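Local coordinates for protein endoglucanase (Bacillus akibai, PDB 1UWW) that hydrolyses internal beta-1,4-glucosidic linkages of cellulose, lichenin and cereal beta-glucans, the part given here being its family 28 carbohydrate-binding module, specific for non-crystalline cellulose, at residues F22-G25 with T26-W30; W30-A33 with G34-V38. All coordinates share one frame; numbering follows the deposited sequence.

Interaction 1: residues F22-G25 with T26-W30; sequences FEDG and TRQGW. With CA (calcium ion), chain C.
Asp24 OD1 takes two bonds from Thr26, one from the hydroxyl OG1 at 2.7 Å and one from the backbone N at 3.0 Å, and both donors come in from the same face of the carboxylate. With its OG1 set between N and the carbonyl carbon (chi1 80°), Thr26 can give to Asp24 while accepting from Gln28 N, the latter bond making an ST turn. The Gln28 side chain, extended beyond CG, reaches across so that OE1 receives Phe22 N at 2.9 Å in a nearly straight bond (174°), met from above the amide plane, and also takes Val21 N. One side-chain oxygen thus satisfies two successive backbone amides. The Phe22 ring lies with its edge against the backbone, CE1 standing 3.4 Å from Arg27 O, and the same carbonyl oxygen closes the type I' turn by accepting Trp30 N. Beyond it, Phe22 CE1 touches Trp30 CD1 at 3.7 Å, the rings inclined at 57°. Trp30 NE1 is satisfied by Ser20 OG, and Arg27 NE by the carbonyl of Asp11. Glu23 binds calcium through OE2 at 2.4 Å, and a water, Val21, Ser50, Asn51 and Asp184 also bind the ion. This loop precedes strand 30-32; Phe22 and Trp30 reach Leu53 of strand 50-58, and Trp30 also packs on Met166 and Ile168 of strand 165-173, so the contact meets strands of both sheets.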
loop_
_atom_site.group_PDB
_atom_site.type_symbol
_atom_site.label_atom_id
_atom_site.label_comp_id
_atom_site.label_asym_id
_atom_site.label_seq_id
_atom_site.Cartn_x
_atom_site.Cartn_y
_atom_site.Cartn_z
ATOM N N PHE A 22 -11.286 7.692 23.274
ATOM C CA PHE A 22 -11.768 9.081 23.115
ATOM C C PHE A 22 -13.011 9.376 23.927
ATOM O O PHE A 22 -13.863 10.126 23.490
ATOM C CB PHE A 22 -11.958 9.442 21.627
ATOM C CG PHE A 22 -10.742 9.090 20.784
ATOM C CD1 PHE A 22 -9.578 9.855 20.871
ATOM C CD2 PHE A 22 -10.752 7.969 19.951
ATOM C CE1 PHE A 22 -8.469 9.510 20.129
ATOM C CE2 PHE A 22 -9.632 7.627 19.229
ATOM C CZ PHE A 22 -8.484 8.409 19.313
ATOM N N GLU A 23 -13.081 8.820 25.142
ATOM C CA GLU A 23 -14.244 9.002 26.005
ATOM C C GLU A 23 -14.031 9.983 27.159
ATOM O O GLU A 23 -14.942 10.144 27.985
ATOM C CB GLU A 23 -14.724 7.660 26.535
ATOM C CG GLU A 23 -15.167 6.676 25.451
ATOM C CD GLU A 23 -16.235 7.237 24.509
ATOM O OE1 GLU A 23 -17.119 8.046 24.923
ATOM O OE2 GLU A 23 -16.223 6.828 23.325
ATOM N N ASP A 24 -12.899 10.671 27.197
ATOM C CA ASP A 24 -12.574 11.614 28.279
ATOM C C ASP A 24 -12.527 13.069 27.804
ATOM O O ASP A 24 -11.922 13.912 28.462
ATOM C CB ASP A 24 -11.235 11.231 28.939
ATOM C CG ASP A 24 -10.037 11.281 27.965
ATOM O OD1 ASP A 24 -10.208 11.691 26.796
ATOM O OD2 ASP A 24 -8.877 10.925 28.293
ATOM N N GLY A 25 -13.127 13.362 26.655
ATOM C CA GLY A 25 -13.108 14.699 26.092
ATOM C C GLY A 25 -11.775 15.142 25.506
ATOM O O GLY A 25 -11.646 16.318 25.130
ATOM N N THR A 26 -10.808 14.222 25.374
ATOM C CA THR A 26 -9.510 14.539 24.782
ATOM C C THR A 26 -9.158 13.624 23.615
ATOM O O THR A 26 -9.772 12.589 23.401
ATOM C CB THR A 26 -8.352 14.409 25.790
ATOM O OG1 THR A 26 -7.967 13.035 25.954
ATOM C CG2 THR A 26 -8.708 14.914 27.206
ATOM N N ARG A 27 -8.105 14.025 22.907
ATOM C CA ARG A 27 -7.528 13.283 21.787
ATOM C C ARG A 27 -6.615 12.146 22.237
ATOM O O ARG A 27 -6.033 11.476 21.398
ATOM C CB ARG A 27 -6.771 14.226 20.870
ATOM C CG ARG A 27 -7.627 15.303 20.252
ATOM C CD ARG A 27 -6.839 16.198 19.328
ATOM N NE ARG A 27 -6.144 17.281 20.022
ATOM C CZ ARG A 27 -4.933 17.715 19.774
ATOM N NH1 ARG A 27 -4.119 17.102 18.932
ATOM N NH2 ARG A 27 -4.493 18.777 20.446
ATOM N N GLN A 28 -6.488 11.923 23.539
ATOM C CA GLN A 28 -5.668 10.838 24.083
ATOM C C GLN A 28 -4.286 10.723 23.417
ATOM O O GLN A 28 -3.795 9.636 23.115
ATOM C CB GLN A 28 -6.415 9.510 24.097
ATOM C CG GLN A 28 -7.681 9.575 24.969
ATOM C CD GLN A 28 -8.224 8.223 25.327
ATOM O OE1 GLN A 28 -8.639 7.455 24.464
ATOM N NE2 GLN A 28 -8.211 7.903 26.621
ATOM N N GLY A 29 -3.649 11.863 23.213
ATOM C CA GLY A 29 -2.296 11.926 22.695
ATOM C C GLY A 29 -2.138 11.970 21.187
ATOM O O GLY A 29 -1.005 12.053 20.701
ATOM N N TRP A 30 -3.236 11.876 20.446
ATOM C CA TRP A 30 -3.204 11.920 18.974
ATOM C C TRP A 30 -3.110 13.350 18.467
ATOM O O TRP A 30 -3.792 14.248 18.973
ATOM C CB TRP A 30 -4.450 11.231 18.411
ATOM C CG TRP A 30 -4.406 9.753 18.591
ATOM C CD1 TRP A 30 -4.816 9.025 19.672
ATOM C CD2 TRP A 30 -3.865 8.819 17.659
ATOM N NE1 TRP A 30 -4.575 7.694 19.452
ATOM C CE2 TRP A 30 -3.965 7.541 18.237
ATOM C CE3 TRP A 30 -3.255 8.940 16.405
ATOM C CZ2 TRP A 30 -3.514 6.390 17.590
ATOM C CZ3 TRP A 30 -2.809 7.806 15.764
ATOM C CH2 TRP A 30 -2.944 6.537 16.359
HETATM CA CA CA C . -15.066 5.887 21.489
HETATM O O HOH W 1 -14.791 3.717 22.351
#

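Interaction 2: residues W30-A33 with G34-V38; sequences WDWA and GESGV
Over one face of the Trp32 indole sits the carbonyl oxygen of Val38, 3.2 Å above the plane and over its centre. Ser36 OG, anti to its own backbone N (chi1 -174°), grips this oxygen, giving a hydrogen bond to Val38 O at 2.7 Å. The same hydroxyl approaches the indole obliquely, with OG 3.4 Å from Trp32 CE3, and has a further partner in the backbone N of Arg73. Val38 adds a lighter apolar touch, its CG1 lying 4.1 Å from Trp32 CZ2. The chain reverses through a type I turn from Ala33 to Ser36, closed by Ser36 N on Ala33 O at 3.0 Å. This is the compact part: Ala33 and Ser36 are buried. On the outer side of the turn, Gly34 and Glu35 are exposed, and Glu35 sets off with its CB pointing away from 30-33. Trp32 NE1 is taken by the carbonyl of Thr40, and the ring meets Trp55 edge-to-face. The arrangement is a beta turn leaving an edge strand of a beta-sandwich, with backbone bonds between Ala33 and Arg73 and between Gly37 and Ala71 joining it to strand 73-77 and the residues just before that strand.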
loop_
_atom_site.group_PDB
_atom_site.type_symbol
_atom_site.label_atom_id
_atom_site.label_comp_id
_atom_site.label_asym_id
_atom_site.label_seq_id
_atom_site.Cartn_x
_atom_site.Cartn_y
_atom_site.Cartn_z
ATOM N N TRP A 30 -3.236 11.876 20.446
ATOM C CA TRP A 30 -3.204 11.920 18.974
ATOM C C TRP A 30 -3.110 13.350 18.467
ATOM O O TRP A 30 -3.792 14.248 18.973
ATOM C CB TRP A 30 -4.450 11.231 18.411
ATOM C CG TRP A 30 -4.406 9.753 18.591
ATOM C CD1 TRP A 30 -4.816 9.025 19.672
ATOM C CD2 TRP A 30 -3.865 8.819 17.659
ATOM N NE1 TRP A 30 -4.575 7.694 19.452
ATOM C CE2 TRP A 30 -3.965 7.541 18.237
ATOM C CE3 TRP A 30 -3.255 8.940 16.405
ATOM C CZ2 TRP A 30 -3.514 6.390 17.590
ATOM C CZ3 TRP A 30 -2.809 7.806 15.764
ATOM C CH2 TRP A 30 -2.944 6.537 16.359
ATOM N N ASP A 31 -2.327 13.548 17.425
ATOM C CA ASP A 31 -2.106 14.860 16.843
ATOM C C ASP A 31 -1.751 14.689 15.376
ATOM O O ASP A 31 -1.632 13.562 14.878
ATOM C CB ASP A 31 -0.952 15.539 17.573
ATOM C CG ASP A 31 -1.040 17.039 17.583
ATOM O OD1 ASP A 31 -1.843 17.633 16.837
ATOM O OD2 ASP A 31 -0.327 17.718 18.377
ATOM N N TRP A 32 -1.591 15.794 14.673
ATOM C CA TRP A 32 -1.092 15.763 13.303
ATOM C C TRP A 32 0.416 15.541 13.281
ATOM O O TRP A 32 1.159 16.193 14.035
ATOM C CB TRP A 32 -1.410 17.056 12.566
ATOM C CG TRP A 32 -2.845 17.277 12.301
ATOM C CD1 TRP A 32 -3.600 18.348 12.695
ATOM C CD2 TRP A 32 -3.751 16.416 11.568
ATOM N NE1 TRP A 32 -4.895 18.214 12.262
ATOM C CE2 TRP A 32 -5.018 17.034 11.564
ATOM C CE3 TRP A 32 -3.602 15.199 10.886
ATOM C CZ2 TRP A 32 -6.111 16.491 10.906
ATOM C CZ3 TRP A 32 -4.704 14.659 10.258
ATOM C CH2 TRP A 32 -5.938 15.311 10.265
ATOM N N ALA A 33 0.899 14.669 12.402
ATOM C CA ALA A 33 2.322 14.610 12.090
ATOM C C ALA A 33 2.731 15.928 11.433
ATOM O O ALA A 33 1.911 16.561 10.757
ATOM C CB ALA A 33 2.626 13.435 11.178
ATOM N N GLY A 34 3.986 16.354 11.628
ATOM C CA GLY A 34 4.492 17.565 10.983
ATOM C C GLY A 34 4.356 17.530 9.462
ATOM O O GLY A 34 4.051 18.540 8.831
ATOM N N GLU A 35 4.505 16.347 8.869
ATOM C CA GLU A 35 4.357 16.201 7.416
ATOM C C GLU A 35 2.911 16.011 6.911
ATOM O O GLU A 35 2.698 15.768 5.728
ATOM C CB GLU A 35 5.227 15.039 6.915
ATOM C CG GLU A 35 6.720 15.282 7.050
ATOM C CD GLU A 35 7.241 16.300 6.040
ATOM O OE1 GLU A 35 7.109 16.059 4.810
ATOM O OE2 GLU A 35 7.785 17.346 6.466
ATOM N N SER A 36 1.909 16.092 7.794
ATOM C CA SER A 36 0.530 15.918 7.349
ATOM C C SER A 36 0.116 16.948 6.309
ATOM O O SER A 36 0.430 18.118 6.454
ATOM C CB SER A 36 -0.447 16.016 8.506
ATOM O OG SER A 36 -1.753 15.703 8.066
ATOM N N GLY A 37 -0.596 16.522 5.279
ATOM C CA GLY A 37 -1.133 17.444 4.289
ATOM C C GLY A 37 -2.420 18.141 4.712
ATOM O O GLY A 37 -2.937 19.030 4.025
ATOM N N VAL A 38 -2.984 17.719 5.836
ATOM C CA VAL A 38 -4.195 18.287 6.385
ATOM C C VAL A 38 -3.903 18.581 7.842
ATOM O O VAL A 38 -3.425 17.710 8.583
ATOM C CB VAL A 38 -5.384 17.299 6.260
ATOM C CG1 VAL A 38 -6.608 17.793 7.051
ATOM C CG2 VAL A 38 -5.724 17.064 4.781
#

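In the fold
Interactions 1 and 2 are successive parts of one run of chain, with centres about 16 Å apart. Trp30 is the residue the two ranges share, though its contacts fall in interaction 1. It closes the turn at the end of 26-30 and leads into the short edge strand 30-32, from which the chain passes into the turn 33-36. Arg27, in the loop before the strand, forms a salt bridge through NH1 with OD1 of Asp31 on the strand itself. Calcium belongs to interaction 1 alone, through Glu23. Both contacts thus frame one edge strand of the binding module: a metal-bound loop leads into it, and a turn whose continuation lays Val38 O on the Trp32 face leads out.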